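Local coordinates for polyhedrin (Operophtera brumata cypovirus 19, PDB 5A99), which builds the crystalline lattice of polyhedra, the occlusion bodies that probably embed and protect cypovirus particles between insect hosts, at residues R13-H16 against D17-L20; S137-A140 against M141-V144; N150-G153 against P154-P158; D224-T227 against S228-N231. All blocks are in the same frame, centred on the assembly; numbering follows the deposited sequence.

The four contacts are local, and they follow one another along the chain without overlapping. Contact 1 covers two turns of helix 10-25 and contact 4 opens helix 225-236, their centres 31 Å apart. Contacts 2 and 3 both belong to the connection between strands 125-129 and 157-161; their nearest atoms are about 6 Å apart, and contact 3 runs into strand 157-161 of the six-stranded antiparallel sheet. Contacts 1 and 2 lie on opposite sides of the chain's centre, 54 Å between centres. Yet R18 of contact 1 meets E142 of contact 2 on another subunit, so parts far apart within one chain come together between subunits in the three-chain assembly.

Contact 1: R13-H16 against D17-L20; sequences RYQH and DRAL
L20 N donates to H16 O at 2.9 Å, an almost straight bond with an N-H...O angle of 171°. Three more i to i+4 bonds accompany it, from D17 N to R13 O, R18 N to Y14 O and A19 N to Q15 O, which makes this a worked example of a regular alpha-helix on a protein surface. The side chains differ in how they use that backbone. The L20 side chain lies beside the carbonyl of the preceding turn, with CG 3.5 Å from H16 O. D17 places its carboxylate near the R13 carbonyl, where D17 OD1 and R13 O are 3.4 Å apart; both are acceptors, so the two oxygens form no bond with each other. The R13 guanidinium is farther off, its NH2 6.1 Å from D17 OD2, and any attraction between these opposite charges is probably modest. Q15 bends at chi2 (65°) and brings NE2 within 4.1 Å of R18 CB, its amide plane turned 55° from the guanidinium. That guanidinium has stronger partners: R18 NH1 forms a salt bridge with E21, and NH2 forms another with E142 of the second subunit. These two turns lie in helix 10-25, with their centre 31 Å from the centre of the chain, and precede strand 33-40 of the six-stranded sheet.

Contact 2: S137-A140 against M141-V144; sequences SSFA and MEAV
The S137 hydroxyl and the E142 carboxylate form the tight part of this turn, OG donating to OE1 over a very short 2.5 Å. With OG anti to the backbone N (chi1 -178°), S137 can also accept from F139 N at 2.8 Å, an ST turn, so one hydroxyl both closes the backbone and holds the acid. E142 reaches it through an extended chain, CB resting 3.3 Å from S137 OG. Its OE1 also lies in the plane of the F139 ring, 3.7 Å from CD2 at the edge, where the polarised ring hydrogens would suit a negative oxygen; carboxylate and ring planes are 56° apart. The other oxygen, OE2, is taken up by R18 of the third subunit. Behind them F139 O takes a sound bond from A143 N at 2.9 Å and a weak one from E142 N, closing an alpha-turn without a regular helix.

The looser side is at partly exposed S138, whose side chain points away from the turn; a water there bridges S138 N and E142 OE1, giving that oxygen a second donor. A separate water links the carbonyls of two buried residues, 2.7 Å from A140 O and 2.9 Å from A143 O, although other acceptors compete for its protons. The third subunit covers much of the remainder: Y34 OH bonds to A140 O, Q237 OE1 takes M141 N, and M166 packs on M141. The turn lies far out in the connection from strand 125-129 to strand 157-161, where V144 pairs by backbone hydrogen bonds with S135 of the same chain.

Contact 3: N150-G153 against P154-P158; sequences NYIG and PLMRP
Y151 meets the second segment through its backbone, the carbonyl O lying 3.7 Å from P154 CD, while its side chain leads elsewhere: OH bonds to E146 and the ring meets that of W125. I152 comes next and does most of the work. Its carbonyl O accepts a weak bond from L155 N, 2.8 Å long but with an N-H...O angle of 130°, and the same oxygen is flanked by L155 CB at 3.3 Å and M156 CG at 3.2 Å. The side chain turns to M156 as well. CG1 is wedged between backbone N and carbonyl carbon (chi1 58°), and from there the two side chains cross obliquely, I152 CD1 3.9 Å from M156 CE and nearly as close to the sulfur. M156 meets it by bending at its last torsion. G153, which offers no side chain, leaves its CA against M156 SD at 4.0 Å. Its carbonyl receives M156 N at 3.2 Å, yet the donor stands 61° out of the carbonyl plane, off the lone pairs. A water spans the turn, donating to both G153 O and M156 O.

These are the i to i+3 bonds of a short 3-10 turn delivering the chain to strand 157-161, and P154 within it has no N-H to give. I152 and M156 share F113 and V124 as neighbours, and M156 also touches V115. With one polar bond weak and the other off-plane, the turn probably owes much of its stability to this apolar burial.

Contact 4: D224-T227 against S228-N231; sequences DEET and SVAN
Helix 225-236 begins with an N-cap at D224, whose carbonyl O accepts from S228 N at 3.3 Å. The D224 side chain supplies the cap itself: OD1 takes the hydrogen of T227 N at 3.1 Å, met nearly along its C-O axis. A carboxylate here faces the positive end of the helix, which would be expected to favour its charged form. The next carbonyl, E225 O, is gripped twice, by V229 N and by S228 OG at 2.6 Å. The hydroxyl gets there because chi1 of 72° folds OG back between the backbone N and the carbonyl carbon. This serine, buried against L46 and I48 of strand 46-53, thus has its polar atom satisfied inside the helix.

E226 bends at chi2 to lay OE1 alongside V229, 3.7 Å from CB. T227 and N231 cross at a slant, the methyl CG2 of T227 3.8 Å from the amide ND2 of N231, while N231 N bonds to T227 O at 2.8 Å. The E225 carboxylate turns away to Y240 OH and K243 N, and N231 O accepts from S93 OG of the second subunit.

Contact 1: R13-H16 against D17-L20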
loop_
_atom_site.group_PDB
_atom_site.type_symbol
_atom_site.label_atom_id
_atom_site.label_comp_id
_atom_site.label_asym_id
_atom_site.label_seq_id
_atom_site.Cartn_x
_atom_site.Cartn_y
_atom_site.Cartn_z
ATOM N N ARG A 13 34.891 29.541 5.656
ATOM C CA ARG A 13 35.253 28.124 5.649
ATOM C C ARG A 13 34.023 27.292 6.007
ATOM O O ARG A 13 33.736 26.283 5.366
ATOM C CB ARG A 13 36.422 27.837 6.615
ATOM C CG ARG A 13 37.792 28.271 6.086
ATOM C CD ARG A 13 38.922 27.972 7.068
ATOM N NE ARG A 13 39.026 26.542 7.366
ATOM C CZ ARG A 13 40.007 25.750 6.940
ATOM N NH1 ARG A 13 40.990 26.244 6.197
ATOM N NH2 ARG A 13 40.007 24.459 7.264
ATOM N N TYR A 14 33.287 27.733 7.022
ATOM C CA TYR A 14 32.055 27.052 7.407
ATOM C C TYR A 14 31.034 27.055 6.268
ATOM O O TYR A 14 30.314 26.077 6.077
ATOM C CB TYR A 14 31.452 27.703 8.650
ATOM C CG TYR A 14 31.953 27.144 9.970
ATOM C CD1 TYR A 14 31.990 25.774 10.199
ATOM C CD2 TYR A 14 32.365 27.988 10.998
ATOM C CE1 TYR A 14 32.431 25.258 11.417
ATOM C CE2 TYR A 14 32.808 27.478 12.216
ATOM C CZ TYR A 14 32.841 26.112 12.415
ATOM O OH TYR A 14 33.277 25.603 13.618
ATOM N N GLN A 15 30.984 28.141 5.499
ATOM C CA GLN A 15 30.056 28.217 4.361
ATOM C C GLN A 15 30.376 27.175 3.290
ATOM O O GLN A 15 29.475 26.509 2.761
ATOM C CB GLN A 15 30.072 29.612 3.736
ATOM C CG GLN A 15 29.125 29.751 2.551
ATOM C CD GLN A 15 27.661 29.595 2.945
ATOM O OE1 GLN A 15 27.031 30.534 3.425
ATOM N NE2 GLN A 15 27.117 28.399 2.742
ATOM N N HIS A 16 31.657 27.044 2.955
ATOM C CA HIS A 16 32.098 26.005 2.027
ATOM C C HIS A 16 31.684 24.625 2.528
ATOM O O HIS A 16 31.171 23.817 1.764
ATOM C CB HIS A 16 33.615 26.036 1.861
ATOM C CG HIS A 16 34.080 26.845 0.695
ATOM N ND1 HIS A 16 34.083 28.224 0.699
ATOM C CD2 HIS A 16 34.567 26.469 -0.511
ATOM C CE1 HIS A 16 34.550 28.663 -0.457
ATOM N NE2 HIS A 16 34.850 27.619 -1.209
ATOM N N ASP A 17 31.931 24.372 3.814
ATOM C CA ASP A 17 31.616 23.093 4.448
ATOM C C ASP A 17 30.120 22.815 4.380
ATOM O O ASP A 17 29.700 21.674 4.151
ATOM C CB ASP A 17 32.087 23.081 5.910
ATOM C CG ASP A 17 33.600 22.938 6.042
ATOM O OD1 ASP A 17 34.300 22.907 5.013
ATOM O OD2 ASP A 17 34.087 22.854 7.190
ATOM N N ARG A 18 29.322 23.867 4.562
ATOM C CA ARG A 18 27.868 23.754 4.499
ATOM C C ARG A 18 27.386 23.472 3.079
ATOM O O ARG A 18 26.463 22.675 2.876
ATOM C CB ARG A 18 27.210 25.030 5.013
ATOM C CG ARG A 18 25.677 25.015 4.934
ATOM C CD ARG A 18 25.086 23.861 5.730
ATOM N NE ARG A 18 23.626 23.842 5.679
ATOM C CZ ARG A 18 22.865 22.939 6.290
ATOM N NH1 ARG A 18 23.417 21.965 7.001
ATOM N NH2 ARG A 18 21.549 23.008 6.183
ATOM N N ALA A 19 27.992 24.153 2.109
ATOM C CA ALA A 19 27.650 23.956 0.707
ATOM C C ALA A 19 27.949 22.509 0.335
ATOM O O ALA A 19 27.118 21.840 -0.274
ATOM C CB ALA A 19 28.430 24.936 -0.195
ATOM N N LEU A 20 29.126 22.022 0.722
ATOM C CA LEU A 20 29.476 20.627 0.498
ATOM C C LEU A 20 28.577 19.686 1.288
ATOM O O LEU A 20 28.192 18.635 0.785
ATOM C CB LEU A 20 30.925 20.352 0.878
ATOM C CG LEU A 20 32.015 20.901 -0.042
ATOM C CD1 LEU A 20 33.386 20.658 0.593
ATOM C CD2 LEU A 20 31.944 20.266 -1.416
#

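Contact 2: S137-A140 against M141-V144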
loop_
_atom_site.group_PDB
_atom_site.type_symbol
_atom_site.label_atom_id
_atom_site.label_comp_id
_atom_site.label_asym_id
_atom_site.label_seq_id
_atom_site.Cartn_x
_atom_site.Cartn_y
_atom_site.Cartn_z
ATOM N N SER A 137 2.527 -8.048 -22.632
ATOM C CA SER A 137 1.707 -9.062 -23.297
ATOM C C SER A 137 0.229 -8.714 -23.199
ATOM O O SER A 137 -0.173 -7.876 -22.385
ATOM C CB SER A 137 1.949 -10.440 -22.661
ATOM O OG SER A 137 1.202 -11.461 -23.309
ATOM N N SER A 138 -0.571 -9.360 -24.041
ATOM C CA SER A 138 -2.018 -9.381 -23.858
ATOM C C SER A 138 -2.443 -10.604 -23.025
ATOM O O SER A 138 -3.607 -10.725 -22.653
ATOM C CB SER A 138 -2.727 -9.414 -25.211
ATOM O OG SER A 138 -2.344 -8.300 -26.004
ATOM N N PHE A 139 -1.491 -11.485 -22.718
ATOM C CA PHE A 139 -1.802 -12.779 -22.099
ATOM C C PHE A 139 -1.070 -13.058 -20.784
ATOM O O PHE A 139 0.137 -12.829 -20.661
ATOM C CB PHE A 139 -1.502 -13.903 -23.098
ATOM C CG PHE A 139 -2.243 -13.759 -24.406
ATOM C CD1 PHE A 139 -3.612 -13.981 -24.472
ATOM C CD2 PHE A 139 -1.569 -13.402 -25.573
ATOM C CE1 PHE A 139 -4.302 -13.841 -25.683
ATOM C CE2 PHE A 139 -2.262 -13.269 -26.792
ATOM C CZ PHE A 139 -3.617 -13.486 -26.835
ATOM N N ALA A 140 -1.820 -13.601 -19.824
ATOM C CA ALA A 140 -1.310 -13.907 -18.494
ATOM C C ALA A 140 -0.045 -14.773 -18.483
ATOM O O ALA A 140 0.915 -14.457 -17.782
ATOM C CB ALA A 140 -2.397 -14.558 -17.660
ATOM N N MET A 141 -0.035 -15.860 -19.246
ATOM C CA MET A 141 1.091 -16.799 -19.191
ATOM C C MET A 141 2.278 -16.317 -20.023
ATOM O O MET A 141 3.427 -16.710 -19.771
ATOM C CB MET A 141 0.666 -18.175 -19.684
ATOM C CG MET A 141 -0.347 -18.850 -18.809
ATOM S SD MET A 141 -0.736 -20.508 -19.401
ATOM C CE MET A 141 -2.270 -20.757 -18.490
ATOM N N GLU A 142 1.989 -15.470 -21.008
ATOM C CA GLU A 142 3.032 -14.932 -21.886
ATOM C C GLU A 142 3.722 -13.747 -21.225
ATOM O O GLU A 142 4.879 -13.443 -21.532
ATOM C CB GLU A 142 2.446 -14.500 -23.235
ATOM C CG GLU A 142 3.494 -13.954 -24.198
ATOM C CD GLU A 142 2.902 -13.384 -25.475
ATOM O OE1 GLU A 142 2.029 -12.491 -25.386
ATOM O OE2 GLU A 142 3.332 -13.817 -26.573
ATOM N N ALA A 143 2.997 -13.107 -20.305
ATOM C CA ALA A 143 3.449 -11.912 -19.600
ATOM C C ALA A 143 4.868 -12.056 -19.057
ATOM O O ALA A 143 5.253 -13.111 -18.555
ATOM C CB ALA A 143 2.482 -11.588 -18.468
ATOM N N VAL A 144 5.636 -10.981 -19.159
ATOM C CA VAL A 144 7.023 -10.983 -18.722
ATOM C C VAL A 144 7.342 -9.734 -17.920
ATOM O O VAL A 144 6.951 -8.622 -18.289
ATOM C CB VAL A 144 7.984 -11.120 -19.919
ATOM C CG1 VAL A 144 9.409 -10.745 -19.524
ATOM C CG2 VAL A 144 7.931 -12.532 -20.446
HETATM O O HOH W 1 0.949 -10.494 -26.528
HETATM O O HOH W 2 3.454 -14.488 -16.780
#

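Contact 3: N150-G153 against P154-P158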
loop_
_atom_site.group_PDB
_atom_site.type_symbol
_atom_site.label_atom_id
_atom_site.label_comp_id
_atom_site.label_asym_id
_atom_site.label_seq_id
_atom_site.Cartn_x
_atom_site.Cartn_y
_atom_site.Cartn_z
ATOM N N ASN A 150 12.265 -1.157 -20.402
ATOM C CA ASN A 150 11.770 -0.493 -19.210
ATOM C C ASN A 150 12.871 -0.045 -18.250
ATOM O O ASN A 150 12.592 0.645 -17.272
ATOM C CB ASN A 150 10.778 -1.396 -18.483
ATOM C CG ASN A 150 9.563 -1.726 -19.333
ATOM O OD1 ASN A 150 8.990 -0.859 -19.991
ATOM N ND2 ASN A 150 9.164 -2.982 -19.319
ATOM N N TYR A 151 14.112 -0.431 -18.530
ATOM C CA TYR A 151 15.255 0.056 -17.754
ATOM C C TYR A 151 15.779 1.310 -18.440
ATOM O O TYR A 151 16.696 1.261 -19.279
ATOM C CB TYR A 151 16.314 -1.037 -17.582
ATOM C CG TYR A 151 15.829 -2.088 -16.599
ATOM C CD1 TYR A 151 15.062 -3.157 -17.032
ATOM C CD2 TYR A 151 16.050 -1.953 -15.234
ATOM C CE1 TYR A 151 14.569 -4.088 -16.149
ATOM C CE2 TYR A 151 15.558 -2.885 -14.336
ATOM C CZ TYR A 151 14.827 -3.954 -14.799
ATOM O OH TYR A 151 14.344 -4.891 -13.910
ATOM N N ILE A 152 15.170 2.434 -18.057
ATOM C CA ILE A 152 15.206 3.661 -18.852
ATOM C C ILE A 152 16.376 4.593 -18.555
ATOM O O ILE A 152 16.501 5.643 -19.199
ATOM C CB ILE A 152 13.905 4.473 -18.670
ATOM C CG1 ILE A 152 13.692 4.825 -17.191
ATOM C CG2 ILE A 152 12.698 3.673 -19.174
ATOM C CD1 ILE A 152 12.762 5.982 -16.962
ATOM N N GLY A 153 17.220 4.222 -17.598
ATOM C CA GLY A 153 18.326 5.070 -17.165
ATOM C C GLY A 153 19.034 5.859 -18.255
ATOM O O GLY A 153 19.151 7.073 -18.169
ATOM N N PRO A 154 19.528 5.175 -19.290
ATOM C CA PRO A 154 20.319 5.874 -20.314
ATOM C C PRO A 154 19.467 6.759 -21.223
ATOM O O PRO A 154 19.980 7.700 -21.823
ATOM C CB PRO A 154 20.966 4.726 -21.096
ATOM C CG PRO A 154 20.002 3.596 -20.972
ATOM C CD PRO A 154 19.389 3.739 -19.582
ATOM N N LEU A 155 18.173 6.475 -21.296
ATOM C CA LEU A 155 17.263 7.276 -22.102
ATOM C C LEU A 155 16.915 8.583 -21.409
ATOM O O LEU A 155 16.282 9.463 -21.999
ATOM C CB LEU A 155 15.969 6.523 -22.359
ATOM C CG LEU A 155 16.076 5.138 -22.987
ATOM C CD1 LEU A 155 14.671 4.673 -23.340
ATOM C CD2 LEU A 155 17.014 5.138 -24.221
ATOM N N MET A 156 17.289 8.694 -20.143
ATOM C CA MET A 156 16.923 9.872 -19.374
ATOM C C MET A 156 17.905 11.002 -19.640
ATOM O O MET A 156 19.024 10.784 -20.120
ATOM C CB MET A 156 16.864 9.562 -17.877
ATOM C CG MET A 156 16.009 8.356 -17.537
ATOM S SD MET A 156 15.950 7.997 -15.785
ATOM C CE MET A 156 14.536 8.977 -15.315
ATOM N N ARG A 157 17.457 12.215 -19.340
ATOM C CA ARG A 157 18.272 13.403 -19.491
ATOM C C ARG A 157 18.487 14.004 -18.119
ATOM O O ARG A 157 17.534 14.393 -17.435
ATOM C CB ARG A 157 17.624 14.419 -20.429
ATOM C CG ARG A 157 17.664 14.007 -21.895
ATOM C CD ARG A 157 17.025 15.058 -22.789
ATOM N NE ARG A 157 17.719 16.347 -22.727
ATOM C CZ ARG A 157 17.111 17.523 -22.568
ATOM N NH1 ARG A 157 15.795 17.581 -22.433
ATOM N NH2 ARG A 157 17.814 18.649 -22.545
ATOM N N PRO A 158 19.748 14.067 -17.706
ATOM C CA PRO A 158 20.112 14.550 -16.378
ATOM C C PRO A 158 19.815 16.029 -16.215
ATOM O O PRO A 158 19.751 16.772 -17.197
ATOM C CB PRO A 158 21.622 14.316 -16.318
ATOM C CG PRO A 158 21.927 13.381 -17.417
ATOM C CD PRO A 158 20.929 13.667 -18.480
HETATM O O HOH W 3 20.707 9.564 -18.395
#

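Contact 4: D224-T227 against S228-N231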
loop_
_atom_site.group_PDB
_atom_site.type_symbol
_atom_site.label_atom_id
_atom_site.label_comp_id
_atom_site.label_asym_id
_atom_site.label_seq_id
_atom_site.Cartn_x
_atom_site.Cartn_y
_atom_site.Cartn_z
ATOM N N ASP A 224 -1.098 25.044 -13.829
ATOM C CA ASP A 224 -0.308 24.634 -14.991
ATOM C C ASP A 224 1.146 24.499 -14.573
ATOM O O ASP A 224 1.470 24.614 -13.393
ATOM C CB ASP A 224 -0.458 25.598 -16.175
ATOM C CG ASP A 224 0.237 26.949 -15.955
ATOM O OD1 ASP A 224 1.034 27.112 -15.001
ATOM O OD2 ASP A 224 -0.018 27.864 -16.770
ATOM N N GLU A 225 2.018 24.241 -15.540
ATOM C CA GLU A 225 3.414 23.951 -15.244
ATOM C C GLU A 225 4.140 25.087 -14.522
ATOM O O GLU A 225 4.883 24.847 -13.576
ATOM C CB GLU A 225 4.152 23.625 -16.533
ATOM C CG GLU A 225 5.604 23.264 -16.307
ATOM C CD GLU A 225 6.263 22.767 -17.570
ATOM O OE1 GLU A 225 6.360 23.574 -18.519
ATOM O OE2 GLU A 225 6.657 21.579 -17.616
ATOM N N GLU A 226 3.928 26.327 -14.959
ATOM C CA GLU A 226 4.589 27.461 -14.310
ATOM C C GLU A 226 4.183 27.564 -12.840
ATOM O O GLU A 226 5.008 27.869 -11.978
ATOM C CB GLU A 226 4.299 28.768 -15.050
ATOM C CG GLU A 226 4.808 30.027 -14.348
ATOM C CD GLU A 226 6.312 30.022 -14.068
ATOM O OE1 GLU A 226 7.013 29.101 -14.530
ATOM O OE2 GLU A 226 6.796 30.953 -13.381
ATOM N N THR A 227 2.921 27.280 -12.542
ATOM C CA THR A 227 2.472 27.356 -11.159
ATOM C C THR A 227 3.275 26.367 -10.321
ATOM O O THR A 227 3.752 26.716 -9.247
ATOM C CB THR A 227 0.955 27.096 -11.004
ATOM O OG1 THR A 227 0.223 27.963 -11.881
ATOM C CG2 THR A 227 0.512 27.353 -9.581
ATOM N N SER A 228 3.439 25.146 -10.830
ATOM C CA SER A 228 4.229 24.124 -10.143
ATOM C C SER A 228 5.698 24.539 -10.011
ATOM O O SER A 228 6.313 24.305 -8.975
ATOM C CB SER A 228 4.117 22.754 -10.838
ATOM O OG SER A 228 4.814 22.716 -12.066
ATOM N N VAL A 229 6.248 25.168 -11.049
ATOM C CA VAL A 229 7.631 25.650 -11.000
ATOM C C VAL A 229 7.753 26.647 -9.848
ATOM O O VAL A 229 8.642 26.533 -9.002
ATOM C CB VAL A 229 8.082 26.276 -12.357
ATOM C CG1 VAL A 229 9.358 27.086 -12.207
ATOM C CG2 VAL A 229 8.260 25.193 -13.419
ATOM N N ALA A 230 6.830 27.598 -9.805
ATOM C CA ALA A 230 6.823 28.628 -8.776
ATOM C C ALA A 230 6.563 28.112 -7.362
ATOM O O ALA A 230 7.213 28.543 -6.405
ATOM C CB ALA A 230 5.813 29.692 -9.126
ATOM N N ASN A 231 5.613 27.198 -7.221
ATOM C CA ASN A 231 5.107 26.851 -5.899
ATOM C C ASN A 231 5.563 25.493 -5.377
ATOM O O ASN A 231 5.252 25.127 -4.246
ATOM C CB ASN A 231 3.581 26.903 -5.921
ATOM C CG ASN A 231 3.048 28.311 -6.101
ATOM O OD1 ASN A 231 3.811 29.284 -6.188
ATOM N ND2 ASN A 231 1.741 28.427 -6.189
#